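Side-chain contacts in uncharacterized protein (Staphylococcus aureus, PDB 4YBV), which is a hot dog fold thioesterase, which probably hydrolyses acyl thioesters such as acyl-CoA to the free acid and thiol: residues A[58-63]-A[98-103]; A[50-55]-A[88-93]; A[9-14]-A[45-50]; A[104-109]-A[115-120]. The protein carries 1 engineered substitution. All coordinates share one frame; numbering follows the deposited sequence. Where two conformers were deposited one is given.

Contact 1. Residues A[58-63]-A[98-103]; sequences ANLIDT and STHVWD
Aliphatic side chains meet two aromatic rings here, at the C-terminal end of helix 42-60, where Leu60 and Ile61 reach His100 and Trp102 on strand 99-107 of the antiparallel sheet. Ile61 makes the closest approach, its CG2 lying 3.6 Å from His100 CE1. That methyl stands anti to the carbonyl carbon of Ile61, on the side of the backbone N. Leu60 touches both rings: its CB lies 4.1 Å from His100 CE1, and its CD1 meets the benzo part of the indole, 4.1 Å from Trp102 CZ2. His100 and Trp102 are two residues apart on the strand, and both project toward the helix end.

Their polar atoms turn to the helix as well, since His100 ND1 and Trp102 NE1 each hydrogen-bond to Ser57 OG, one turn before the aliphatic pair. Ile123 of strand 113-124 packs against both Ile61 and His100. Between the two segments the contact is van der Waals in kind, with polar support coming from Ser57, whose shared hydroxyl takes up the indole N-H and one of the two imidazole nitrogens and would restrict how far either buried ring can turn.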
loop_
_atom_site.group_PDB
_atom_site.type_symbol
_atom_site.label_atom_id
_atom_site.label_comp_id
_atom_site.label_asym_id
_atom_site.label_seq_id
_atom_site.Cartn_x
_atom_site.Cartn_y
_atom_site.Cartn_z
ATOM N N ALA A 58 -10.711 1.177 -18.715
ATOM C CA ALA A 58 -10.831 1.082 -20.167
ATOM C C ALA A 58 -12.260 1.435 -20.619
ATOM O O ALA A 58 -12.432 2.140 -21.606
ATOM C CB ALA A 58 -10.452 -0.314 -20.656
ATOM N N ASN A 59 -13.266 0.961 -19.882
ATOM C CA ASN A 59 -14.665 1.290 -20.171
ATOM C C ASN A 59 -14.999 2.769 -19.962
ATOM O O ASN A 59 -15.952 3.265 -20.557
ATOM C CB ASN A 59 -15.621 0.449 -19.310
ATOM C CG ASN A 59 -15.678 -0.985 -19.750
ATOM O OD1 ASN A 59 -15.328 -1.285 -20.892
ATOM N ND2 ASN A 59 -16.126 -1.902 -18.853
ATOM N N LEU A 60 -14.245 3.460 -19.103
ATOM C CA LEU A 60 -14.538 4.868 -18.820
ATOM C C LEU A 60 -13.833 5.886 -19.724
ATOM O O LEU A 60 -14.128 7.078 -19.672
ATOM C CB LEU A 60 -14.171 5.200 -17.372
ATOM C CG LEU A 60 -15.030 4.638 -16.243
ATOM C CD1 LEU A 60 -14.431 5.082 -14.944
ATOM C CD2 LEU A 60 -16.491 5.071 -16.347
ATOM N N ILE A 61 -12.880 5.438 -20.525
ATOM C CA ILE A 61 -12.094 6.381 -21.301
ATOM C C ILE A 61 -12.247 6.138 -22.793
ATOM O O ILE A 61 -12.906 5.168 -23.232
ATOM C CB ILE A 61 -10.577 6.317 -20.944
ATOM C CG1 ILE A 61 -9.982 4.990 -21.412
ATOM C CG2 ILE A 61 -10.352 6.541 -19.437
ATOM C CD1 ILE A 61 -8.497 4.909 -21.264
ATOM N N ASP A 62 -11.633 7.024 -23.573
ATOM C CA ASP A 62 -11.652 6.862 -25.018
ATOM C C ASP A 62 -10.485 5.997 -25.514
ATOM O O ASP A 62 -9.351 6.467 -25.688
ATOM C CB ASP A 62 -11.662 8.243 -25.687
ATOM C CG ASP A 62 -11.997 8.183 -27.162
ATOM O OD1 ASP A 62 -11.636 7.201 -27.845
ATOM O OD2 ASP A 62 -12.689 9.118 -27.635
ATOM N N THR A 63 -10.809 4.724 -25.733
ATOM C CA THR A 63 -9.873 3.676 -26.137
ATOM C C THR A 63 -9.003 4.122 -27.303
ATOM O O THR A 63 -7.824 3.783 -27.384
ATOM C CB THR A 63 -10.641 2.364 -26.531
ATOM O OG1 THR A 63 -10.852 1.551 -25.372
ATOM C CG2 THR A 63 -9.870 1.540 -27.547
ATOM N N SER A 98 -6.082 12.276 -15.315
ATOM C CA SER A 98 -4.838 11.552 -15.560
ATOM C C SER A 98 -4.842 10.165 -14.869
ATOM O O SER A 98 -4.402 9.171 -15.464
ATOM C CB SER A 98 -3.621 12.402 -15.117
ATOM O OG SER A 98 -3.663 12.788 -13.741
ATOM N N THR A 99 -5.367 10.096 -13.644
ATOM C CA THR A 99 -5.428 8.831 -12.923
ATOM C C THR A 99 -6.847 8.461 -12.448
ATOM O O THR A 99 -7.661 9.327 -12.117
ATOM C CB THR A 99 -4.472 8.846 -11.701
ATOM O OG1 THR A 99 -4.869 9.884 -10.810
ATOM C CG2 THR A 99 -3.036 9.133 -12.131
ATOM N N HIS A 100 -7.143 7.162 -12.423
ATOM C CA HIS A 100 -8.331 6.637 -11.751
ATOM C C HIS A 100 -7.939 5.872 -10.510
ATOM O O HIS A 100 -6.952 5.121 -10.498
ATOM C CB HIS A 100 -9.133 5.703 -12.656
ATOM C CG HIS A 100 -9.645 6.359 -13.894
ATOM N ND1 HIS A 100 -10.252 5.651 -14.908
ATOM C CD2 HIS A 100 -9.634 7.658 -14.287
ATOM C CE1 HIS A 100 -10.584 6.485 -15.879
ATOM N NE2 HIS A 100 -10.222 7.705 -15.523
ATOM N N VAL A 101 -8.740 6.012 -9.474
ATOM C CA VAL A 101 -8.497 5.257 -8.267
ATOM C C VAL A 101 -9.687 4.369 -8.039
ATOM O O VAL A 101 -10.808 4.871 -8.025
ATOM C CB VAL A 101 -8.232 6.207 -7.077
ATOM C CG1 VAL A 101 -8.152 5.446 -5.782
ATOM C CG2 VAL A 101 -6.964 7.004 -7.352
ATOM N N TRP A 102 -9.456 3.055 -7.905
ATOM C CA TRP A 102 -10.502 2.027 -7.740
ATOM C C TRP A 102 -10.475 1.317 -6.408
ATOM O O TRP A 102 -9.396 0.998 -5.866
ATOM C CB TRP A 102 -10.368 0.936 -8.824
ATOM C CG TRP A 102 -10.703 1.369 -10.206
ATOM C CD1 TRP A 102 -9.891 2.006 -11.092
ATOM C CD2 TRP A 102 -11.961 1.193 -10.864
ATOM N NE1 TRP A 102 -10.576 2.246 -12.272
ATOM C CE2 TRP A 102 -11.848 1.757 -12.148
ATOM C CE3 TRP A 102 -13.172 0.609 -10.492
ATOM C CZ2 TRP A 102 -12.912 1.763 -13.068
ATOM C CZ3 TRP A 102 -14.229 0.610 -11.412
ATOM C CH2 TRP A 102 -14.074 1.181 -12.685
ATOM N N ASP A 103 -11.660 0.968 -5.926
ATOM C CA ASP A 103 -11.798 0.138 -4.741
ATOM C C ASP A 103 -12.219 -1.257 -5.192
ATOM O O ASP A 103 -13.114 -1.358 -5.985
ATOM C CB ASP A 103 -12.845 0.733 -3.813
ATOM C CG ASP A 103 -12.662 0.313 -2.404
ATOM O OD1 ASP A 103 -11.837 0.968 -1.727
ATOM O OD2 ASP A 103 -13.331 -0.650 -1.971
#

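Contact 2. Residues A[50-55]-A[88-93]; sequences ETACSL and ATAEII
Ala52 on the central helix and Ala90 on strand 85-95 touch methyl to methyl, with the two CB atoms 3.8 Å apart. The pair lies where the long helix 42-60 packs on the curved antiparallel sheet, the layout that defines the hot dog fold, with the helix as the sausage and the sheet as the bun. The apolar contact is small, one methyl pair. Ala90 CB points at the helix and also approaches its backbone, coming 4.2 Å from Ala52 C and 4.3 Å from Cys53 N. With such short side chains the main chains can draw together, and the CA atoms of Cys53 and Ala90 are separated by 5.9 Å. Ala88, two residues back along the strand, also directs its methyl toward the helix and packs on Leu48. Trp102 from the neighbouring strand touches both Cys53 and Ala90, while Ile25 of strand 22-28 lies against Ala52, so that the alanine pair sits within a wider apolar layer.

Polar interactions run along the helix and out to another subunit. The Leu55 N to Thr51 O bond (2.9 Å) continues the helix past the contact. Thr51, beside Ala52, has its hydroxyl OG1 hydrogen-bonded to Ala47 O one turn earlier and to His41 NE2 of the fourth subunit. Within the helix, Ser54 N donates to Glu50 O at 2.9 Å.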
loop_
_atom_site.group_PDB
_atom_site.type_symbol
_atom_site.label_atom_id
_atom_site.label_comp_id
_atom_site.label_asym_id
_atom_site.label_seq_id
_atom_site.Cartn_x
_atom_site.Cartn_y
_atom_site.Cartn_z
ATOM N N GLU A 50 -6.747 -6.540 -10.308
ATOM C CA GLU A 50 -6.108 -5.632 -11.259
ATOM C C GLU A 50 -6.805 -5.699 -12.620
ATOM O O GLU A 50 -7.006 -4.654 -13.274
ATOM C CB GLU A 50 -4.605 -5.917 -11.426
ATOM C CG GLU A 50 -3.960 -4.918 -12.389
ATOM C CD GLU A 50 -2.459 -4.690 -12.163
ATOM O OE1 GLU A 50 -1.902 -5.132 -11.139
ATOM O OE2 GLU A 50 -1.825 -4.067 -13.036
ATOM N N THR A 51 -7.190 -6.914 -13.028
ATOM C CA THR A 51 -7.976 -7.077 -14.260
ATOM C C THR A 51 -9.276 -6.254 -14.176
ATOM O O THR A 51 -9.646 -5.553 -15.120
ATOM C CB THR A 51 -8.315 -8.552 -14.526
ATOM O OG1 THR A 51 -7.084 -9.313 -14.617
ATOM C CG2 THR A 51 -9.115 -8.688 -15.824
ATOM N N ALA A 52 -9.939 -6.325 -13.025
ATOM C CA ALA A 52 -11.229 -5.647 -12.863
ATOM C C ALA A 52 -11.055 -4.150 -13.006
ATOM O O ALA A 52 -11.824 -3.502 -13.740
ATOM C CB ALA A 52 -11.886 -6.017 -11.510
ATOM N N CYS A 53 -10.044 -3.546 -12.364
ATOM C CA CYS A 53 -10.054 -2.099 -12.534
ATOM C C CYS A 53 -9.389 -1.636 -13.843
ATOM O O CYS A 53 -9.694 -0.550 -14.335
ATOM C CB CYS A 53 -9.467 -1.365 -11.331
ATOM S SG CYS A 53 -8.052 -1.979 -10.564
ATOM N N SER A 54 -8.549 -2.467 -14.445
ATOM C CA SER A 54 -8.102 -2.229 -15.824
ATOM C C SER A 54 -9.296 -2.188 -16.835
ATOM O O SER A 54 -9.427 -1.243 -17.643
ATOM C CB SER A 54 -7.088 -3.320 -16.221
ATOM O OG SER A 54 -6.588 -3.126 -17.531
ATOM N N LEU A 55 -10.158 -3.210 -16.777
ATOM C CA LEU A 55 -11.385 -3.223 -17.575
ATOM C C LEU A 55 -12.260 -1.991 -17.288
ATOM O O LEU A 55 -12.766 -1.358 -18.215
ATOM C CB LEU A 55 -12.171 -4.498 -17.311
ATOM C CG LEU A 55 -11.489 -5.760 -17.823
ATOM C CD1 LEU A 55 -12.178 -6.997 -17.315
ATOM C CD2 LEU A 55 -11.395 -5.781 -19.344
ATOM N N ALA A 88 -14.815 -10.584 -7.812
ATOM C CA ALA A 88 -14.229 -9.285 -7.564
ATOM C C ALA A 88 -15.196 -8.196 -8.017
ATOM O O ALA A 88 -15.588 -8.190 -9.177
ATOM C CB ALA A 88 -12.953 -9.164 -8.316
ATOM N N THR A 89 -15.507 -7.259 -7.121
ATOM C CA THR A 89 -16.283 -6.064 -7.443
ATOM C C THR A 89 -15.410 -4.835 -7.342
ATOM O O THR A 89 -14.921 -4.475 -6.258
ATOM C CB THR A 89 -17.533 -5.895 -6.513
ATOM O OG1 THR A 89 -18.310 -7.081 -6.557
ATOM C CG2 THR A 89 -18.411 -4.743 -6.961
ATOM N N ALA A 90 -15.158 -4.226 -8.493
ATOM C CA ALA A 90 -14.388 -3.014 -8.573
ATOM C C ALA A 90 -15.358 -1.820 -8.687
ATOM O O ALA A 90 -16.159 -1.773 -9.606
ATOM C CB ALA A 90 -13.444 -3.045 -9.763
ATOM N N GLU A 91 -15.261 -0.863 -7.768
ATOM C CA GLU A 91 -16.061 0.367 -7.873
ATOM C C GLU A 91 -15.122 1.556 -7.891
ATOM O O GLU A 91 -14.212 1.635 -7.059
ATOM C CB GLU A 91 -17.052 0.492 -6.709
ATOM C CG GLU A 91 -17.738 -0.809 -6.292
ATOM C CD GLU A 91 -18.529 -0.672 -4.983
ATOM O OE1 GLU A 91 -18.865 0.475 -4.614
ATOM O OE2 GLU A 91 -18.805 -1.706 -4.326
ATOM N N ILE A 92 -15.309 2.481 -8.832
ATOM C CA ILE A 92 -14.406 3.621 -8.906
ATOM C C ILE A 92 -14.601 4.577 -7.708
ATOM O O ILE A 92 -15.712 4.767 -7.218
ATOM C CB ILE A 92 -14.564 4.381 -10.231
ATOM C CG1 ILE A 92 -13.379 5.305 -10.427
ATOM C CG2 ILE A 92 -15.969 5.132 -10.289
ATOM C CD1 ILE A 92 -13.142 5.731 -11.817
ATOM N N ILE A 93 -13.497 5.134 -7.223
ATOM C CA ILE A 93 -13.451 6.051 -6.073
ATOM C C ILE A 93 -13.211 7.438 -6.605
ATOM O O ILE A 93 -13.726 8.412 -6.094
ATOM C CB ILE A 93 -12.272 5.757 -5.048
ATOM C CG1 ILE A 93 -12.182 4.299 -4.614
ATOM C CG2 ILE A 93 -12.364 6.632 -3.796
ATOM C CD1 ILE A 93 -10.947 4.037 -3.749
#

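Contact 3. Residues A[9-14]-A[45-50]; sequences ETFEMS and SIALGE
Met13 lies alongside Leu48, the two side chains running antiparallel to one another, with Met13 SD 3.8 Å from Leu48 CD1. The same leucine methyl is 4.0 Å from Met13 CG, and the thioether's terminal methyl, Met13 CE, reaches the helix backbone 4.1 Å from Leu48 CA. Beyond CG the methionine is extended (chi2 and chi3 both -170°), which carries SD and CE across to the helix. The CB of Leu48 does not point at segment 9-14, but its CG, anti to the backbone N (chi1 -176°), brings CD1 near the methionine. Beside this pair, Phe11 CE2 rests 3.9 Å from the methyl carbon Ala47 CB.

The helix carrying Ala47 and Leu48 is the central helix of the hot dog fold, and the chain from Phe11 to Met13 passes over it just after the short helix 7-10. Glu12, with positive phi, ends that helix in a Schellman motif, in which Glu12 N bonds to Glu9 O at 3.0 Å; Phe11 and Met13, flanking Glu12 in sequence, both point toward helix 42-60. Farther out, Met27 and Ile25 of strand 22-28 back Phe11 and Met13 respectively, and Leu7 of the fourth subunit packs on Phe11.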
loop_
_atom_site.group_PDB
_atom_site.type_symbol
_atom_site.label_atom_id
_atom_site.label_comp_id
_atom_site.label_asym_id
_atom_site.label_seq_id
_atom_site.Cartn_x
_atom_site.Cartn_y
_atom_site.Cartn_z
ATOM N N GLU A 9 -7.871 -15.736 -19.770
ATOM C CA GLU A 9 -8.289 -17.041 -20.205
ATOM C C GLU A 9 -7.699 -18.108 -19.297
ATOM O O GLU A 9 -8.352 -19.034 -18.940
ATOM C CB GLU A 9 -7.881 -17.293 -21.631
ATOM C CG GLU A 9 -8.137 -18.724 -22.049
ATOM C CD GLU A 9 -7.624 -19.054 -23.422
ATOM O OE1 GLU A 9 -7.417 -18.143 -24.216
ATOM O OE2 GLU A 9 -7.449 -20.242 -23.694
ATOM N N THR A 10 -6.440 -17.947 -18.937
ATOM C CA THR A 10 -5.801 -18.945 -18.106
ATOM C C THR A 10 -6.560 -19.112 -16.799
ATOM O O THR A 10 -6.691 -20.224 -16.288
ATOM C CB THR A 10 -4.346 -18.555 -17.781
ATOM O OG1 THR A 10 -3.624 -18.355 -18.995
ATOM C CG2 THR A 10 -3.690 -19.633 -16.952
ATOM N N PHE A 11 -7.080 -17.998 -16.265
ATOM C CA PHE A 11 -7.756 -18.049 -14.969
ATOM C C PHE A 11 -9.251 -18.318 -15.136
ATOM O O PHE A 11 -9.963 -18.375 -14.153
ATOM C CB PHE A 11 -7.573 -16.738 -14.175
ATOM C CG PHE A 11 -6.224 -16.627 -13.455
ATOM C CD1 PHE A 11 -5.241 -17.598 -13.641
ATOM C CD2 PHE A 11 -5.954 -15.557 -12.596
ATOM C CE1 PHE A 11 -4.003 -17.497 -12.969
ATOM C CE2 PHE A 11 -4.722 -15.460 -11.932
ATOM C CZ PHE A 11 -3.758 -16.430 -12.119
ATOM N N GLU A 12 -9.710 -18.463 -16.370
ATOM C CA GLU A 12 -11.147 -18.704 -16.643
ATOM C C GLU A 12 -12.022 -17.608 -16.039
ATOM O O GLU A 12 -13.020 -17.897 -15.352
ATOM C CB GLU A 12 -11.577 -20.069 -16.100
ATOM C CG GLU A 12 -10.753 -21.208 -16.654
ATOM C CD GLU A 12 -11.395 -22.542 -16.375
ATOM O OE1 GLU A 12 -12.635 -22.647 -16.515
ATOM O OE2 GLU A 12 -10.659 -23.470 -15.996
ATOM N N MET A 13 -11.605 -16.359 -16.258
ATOM C CA MET A 13 -12.331 -15.186 -15.763
ATOM C C MET A 13 -13.596 -14.975 -16.561
ATOM O O MET A 13 -13.577 -15.112 -17.787
ATOM C CB MET A 13 -11.475 -13.923 -15.858
ATOM C CG MET A 13 -10.175 -13.984 -15.014
ATOM S SD MET A 13 -9.449 -12.349 -14.987
ATOM C CE MET A 13 -7.874 -12.740 -14.244
ATOM N N SER A 14 -14.682 -14.615 -15.890
ATOM C CA SER A 14 -15.881 -14.151 -16.630
ATOM C C SER A 14 -16.426 -12.849 -16.076
ATOM O O SER A 14 -16.520 -12.659 -14.865
ATOM C CB SER A 14 -16.981 -15.226 -16.648
ATOM O OG SER A 14 -17.311 -15.627 -15.333
ATOM N N SER A 45 -5.902 -13.871 -6.710
ATOM C CA SER A 45 -6.925 -12.933 -6.242
ATOM C C SER A 45 -6.562 -11.512 -6.677
ATOM O O SER A 45 -7.353 -10.827 -7.329
ATOM C CB SER A 45 -7.055 -13.007 -4.719
ATOM O OG SER A 45 -8.142 -12.232 -4.248
ATOM N N ILE A 46 -5.330 -11.093 -6.354
ATOM C CA ILE A 46 -4.867 -9.762 -6.732
ATOM C C ILE A 46 -4.908 -9.556 -8.251
ATOM O O ILE A 46 -5.346 -8.492 -8.718
ATOM C CB ILE A 46 -3.414 -9.469 -6.216
ATOM C CG1 ILE A 46 -3.405 -9.313 -4.695
ATOM C CG2 ILE A 46 -2.846 -8.187 -6.867
ATOM C CD1 ILE A 46 -1.952 -9.270 -4.068
ATOM N N ALA A 47 -4.518 -10.575 -9.023
ATOM C CA ALA A 47 -4.526 -10.463 -10.492
ATOM C C ALA A 47 -5.975 -10.251 -11.021
ATOM O O ALA A 47 -6.207 -9.447 -11.935
ATOM C CB ALA A 47 -3.936 -11.702 -11.122
ATOM N N LEU A 48 -6.916 -10.985 -10.436
ATOM C CA LEU A 48 -8.348 -10.754 -10.746
ATOM C C LEU A 48 -8.729 -9.291 -10.468
ATOM O O LEU A 48 -9.303 -8.619 -11.325
ATOM C CB LEU A 48 -9.206 -11.694 -9.929
ATOM C CG LEU A 48 -10.732 -11.696 -10.173
ATOM C CD1 LEU A 48 -11.056 -12.247 -11.551
ATOM C CD2 LEU A 48 -11.381 -12.546 -9.119
ATOM N N GLY A 49 -8.368 -8.783 -9.286
ATOM C CA GLY A 49 -8.601 -7.366 -8.969
ATOM C C GLY A 49 -8.022 -6.350 -9.954
ATOM O O GLY A 49 -8.706 -5.380 -10.404
ATOM N N GLU A 50 -6.747 -6.540 -10.308
ATOM C CA GLU A 50 -6.108 -5.632 -11.259
ATOM C C GLU A 50 -6.805 -5.699 -12.620
ATOM O O GLU A 50 -7.006 -4.654 -13.274
ATOM C CB GLU A 50 -4.605 -5.917 -11.426
ATOM C CG GLU A 50 -3.960 -4.918 -12.389
ATOM C CD GLU A 50 -2.459 -4.690 -12.163
ATOM O OE1 GLU A 50 -1.902 -5.132 -11.139
ATOM O OE2 GLU A 50 -1.825 -4.067 -13.036
#

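Contact 4. Residues A[104-109]-A[115-120]; sequences IKIKND and TVMRGT
Ile104 N donates to Met117 O over 2.8 Å, and the return bond from Met117 N to Ile104 O is equally short at 2.8 Å. Ile104 O also receives a CA-H...O contact from Val116 CA. A second hydrogen-bonded pair, Ile106 with Thr115, has Ile106 N to Thr115 O at 2.9 Å and Thr115 N to Ile106 O at 3.1 Å. Between these two hydrogen-bonded pairs sits the non-hydrogen-bonded pair Lys105 and Val116.

Strands 99-107 and 113-124 thus form a beta hairpin of the hot dog sheet, running antiparallel, with 157° between the N-to-C directions of the short segments. On the face turned to helix 42-60, Ile104 and Met117 pass at a slant, Ile104 CD1 lying 3.8 Å from Met117 CB. Next to them Ile106 CD1 comes within 4.2 Å of Met117 SD, which chi1 (-90°) and an extended chi2 put in place, while the bend at chi3 (76°) only turns CE. Cys53, Ser45 and Ile46 of the helix cover Ile104, Ile106 and Met117 in turn, and Thr115 OG1 on the same face probably hydrogen-bonds to Ser45 OG in the serine conformer given, one of two.

The other face carries Lys105, salt-bridged to Asp103, and Val116, whose CG2 is 4.4 Å from Lys105 CG. Arg118 on this side is buried at a subunit interface, where its NE and NH2 bond to Asn76 OD1 and Asn74 OD1 of the second subunit.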
loop_
_atom_site.group_PDB
_atom_site.type_symbol
_atom_site.label_atom_id
_atom_site.label_comp_id
_atom_site.label_asym_id
_atom_site.label_seq_id
_atom_site.Cartn_x
_atom_site.Cartn_y
_atom_site.Cartn_z
ATOM N N ILE A 104 -11.561 -2.322 -4.727
ATOM C CA ILE A 104 -11.931 -3.671 -5.157
ATOM C C ILE A 104 -12.132 -4.589 -3.966
ATOM O O ILE A 104 -11.258 -4.707 -3.111
ATOM C CB ILE A 104 -10.888 -4.327 -6.098
ATOM C CG1 ILE A 104 -10.440 -3.405 -7.223
ATOM C CG2 ILE A 104 -11.445 -5.613 -6.719
ATOM C CD1 ILE A 104 -9.092 -2.764 -6.974
ATOM N N LYS A 105 -13.288 -5.244 -3.913
ATOM C CA LYS A 105 -13.529 -6.214 -2.872
ATOM C C LYS A 105 -13.733 -7.595 -3.499
ATOM O O LYS A 105 -14.523 -7.768 -4.417
ATOM C CB LYS A 105 -14.730 -5.791 -2.018
ATOM C CG LYS A 105 -14.423 -4.556 -1.135
ATOM C CD LYS A 105 -15.668 -4.152 -0.338
ATOM C CE LYS A 105 -15.332 -3.098 0.707
ATOM N NZ LYS A 105 -14.561 -1.959 0.140
ATOM N N ILE A 106 -12.999 -8.579 -3.010
ATOM C CA ILE A 106 -13.054 -9.920 -3.564
ATOM C C ILE A 106 -13.534 -10.875 -2.509
ATOM O O ILE A 106 -12.953 -10.962 -1.406
ATOM C CB ILE A 106 -11.696 -10.359 -4.117
ATOM C CG1 ILE A 106 -11.133 -9.184 -4.944
ATOM C CG2 ILE A 106 -11.870 -11.628 -4.927
ATOM C CD1 ILE A 106 -9.848 -9.418 -5.679
ATOM N N LYS A 107 -14.629 -11.555 -2.865
ATOM C CA LYS A 107 -15.362 -12.438 -1.974
ATOM C C LYS A 107 -15.424 -13.845 -2.474
ATOM O O LYS A 107 -15.367 -14.074 -3.681
ATOM C CB LYS A 107 -16.810 -11.934 -1.778
ATOM C CG LYS A 107 -16.896 -10.560 -1.166
ATOM C CD LYS A 107 -18.331 -10.093 -0.956
ATOM C CE LYS A 107 -18.323 -8.766 -0.249
ATOM N NZ LYS A 107 -19.720 -8.227 -0.199
ATOM N N ASN A 108 -15.576 -14.798 -1.554
ATOM C CA ASN A 108 -15.834 -16.184 -1.951
ATOM C C ASN A 108 -17.347 -16.467 -1.991
ATOM O O ASN A 108 -18.148 -15.529 -1.900
ATOM C CB ASN A 108 -15.118 -17.199 -1.025
ATOM C CG ASN A 108 -15.540 -17.098 0.453
ATOM O OD1 ASN A 108 -16.567 -16.483 0.816
ATOM N ND2 ASN A 108 -14.724 -17.707 1.320
ATOM N N ASP A 109 -17.672 -17.760 -2.118
ATOM C CA ASP A 109 -19.019 -18.355 -2.159
ATOM C C ASP A 109 -19.869 -18.169 -0.932
ATOM O O ASP A 109 -21.091 -18.332 -0.983
ATOM C CB ASP A 109 -18.904 -19.859 -2.372
ATOM C CG ASP A 109 -18.932 -20.209 -3.787
ATOM O OD1 ASP A 109 -18.853 -21.427 -4.102
ATOM O OD2 ASP A 109 -19.038 -19.247 -4.596
ATOM N N THR A 115 -10.124 -10.796 -0.168
ATOM C CA THR A 115 -9.099 -9.765 -0.440
ATOM C C THR A 115 -9.761 -8.418 -0.566
ATOM O O THR A 115 -10.787 -8.310 -1.228
ATOM C CB THR A 115 -8.338 -10.028 -1.763
ATOM O OG1 THR A 115 -7.780 -11.351 -1.728
ATOM C CG2 THR A 115 -7.188 -9.047 -1.957
ATOM N N VAL A 116 -9.169 -7.380 -0.020
ATOM C CA VAL A 116 -9.656 -6.024 -0.174
ATOM C C VAL A 116 -8.497 -5.265 -0.790
ATOM O O VAL A 116 -7.390 -5.423 -0.373
ATOM C CB VAL A 116 -10.183 -5.409 1.106
ATOM C CG1 VAL A 116 -9.168 -5.472 2.187
ATOM C CG2 VAL A 116 -10.519 -3.986 0.881
ATOM N N MET A 117 -8.761 -4.494 -1.820
ATOM C CA MET A 117 -7.748 -3.866 -2.583
ATOM C C MET A 117 -8.005 -2.482 -3.067
ATOM O O MET A 117 -9.127 -2.117 -3.293
ATOM C CB MET A 117 -7.675 -4.608 -3.919
ATOM C CG MET A 117 -6.773 -5.766 -4.096
ATOM S SD MET A 117 -6.742 -6.547 -5.729
ATOM C CE MET A 117 -5.806 -5.471 -6.740
ATOM N N ARG A 118 -6.949 -1.742 -3.289
ATOM C CA ARG A 118 -7.137 -0.445 -3.963
ATOM C C ARG A 118 -6.178 -0.424 -5.131
ATOM O O ARG A 118 -5.052 -0.926 -5.020
ATOM C CB ARG A 118 -6.911 0.753 -3.005
ATOM C CG ARG A 118 -7.324 2.156 -3.552
ATOM C CD ARG A 118 -7.372 3.235 -2.443
ATOM N NE ARG A 118 -6.017 3.518 -2.032
ATOM C CZ ARG A 118 -5.456 3.100 -0.900
ATOM N NH1 ARG A 118 -6.166 2.432 0.002
ATOM N NH2 ARG A 118 -4.178 3.357 -0.679
ATOM N N GLY A 119 -6.621 0.102 -6.262
ATOM C CA GLY A 119 -5.742 0.258 -7.401
ATOM C C GLY A 119 -5.726 1.627 -8.036
ATOM O O GLY A 119 -6.738 2.303 -8.136
ATOM N N THR A 120 -4.549 2.045 -8.447
ATOM C CA THR A 120 -4.344 3.300 -9.120
ATOM C C THR A 120 -3.889 3.106 -10.540
ATOM O O THR A 120 -2.801 2.551 -10.795
ATOM C CB THR A 120 -3.304 4.156 -8.435
ATOM O OG1 THR A 120 -3.679 4.340 -7.075
ATOM C CG2 THR A 120 -3.207 5.498 -9.161
#

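Helix 42-60 passes through contacts 3, 2 and 1 in chain order, and contact 4 belongs to the sheet that wraps it. Contacts 1 and 2 have centres 9 Å apart and are joined by a probable backbone hydrogen bond, Val101 O to Ile93 N at 2.8 Å. Contact 2 is also 9 Å, centre to centre, from contact 4, with Cys53 SG 3.8 Å from Ile104 CD1. Contact 3 meets contact 4 where Gly49 CA packs 3.8 Å from Met117 SD. By contrast, contacts 1 and 3 lie about 18 Å apart between centres. Contacts 2 and 3 share Glu50, whose OE1 hydrogen-bonds to His77 NE2 of the fourth subunit, so this part of the helix also faces a subunit interface.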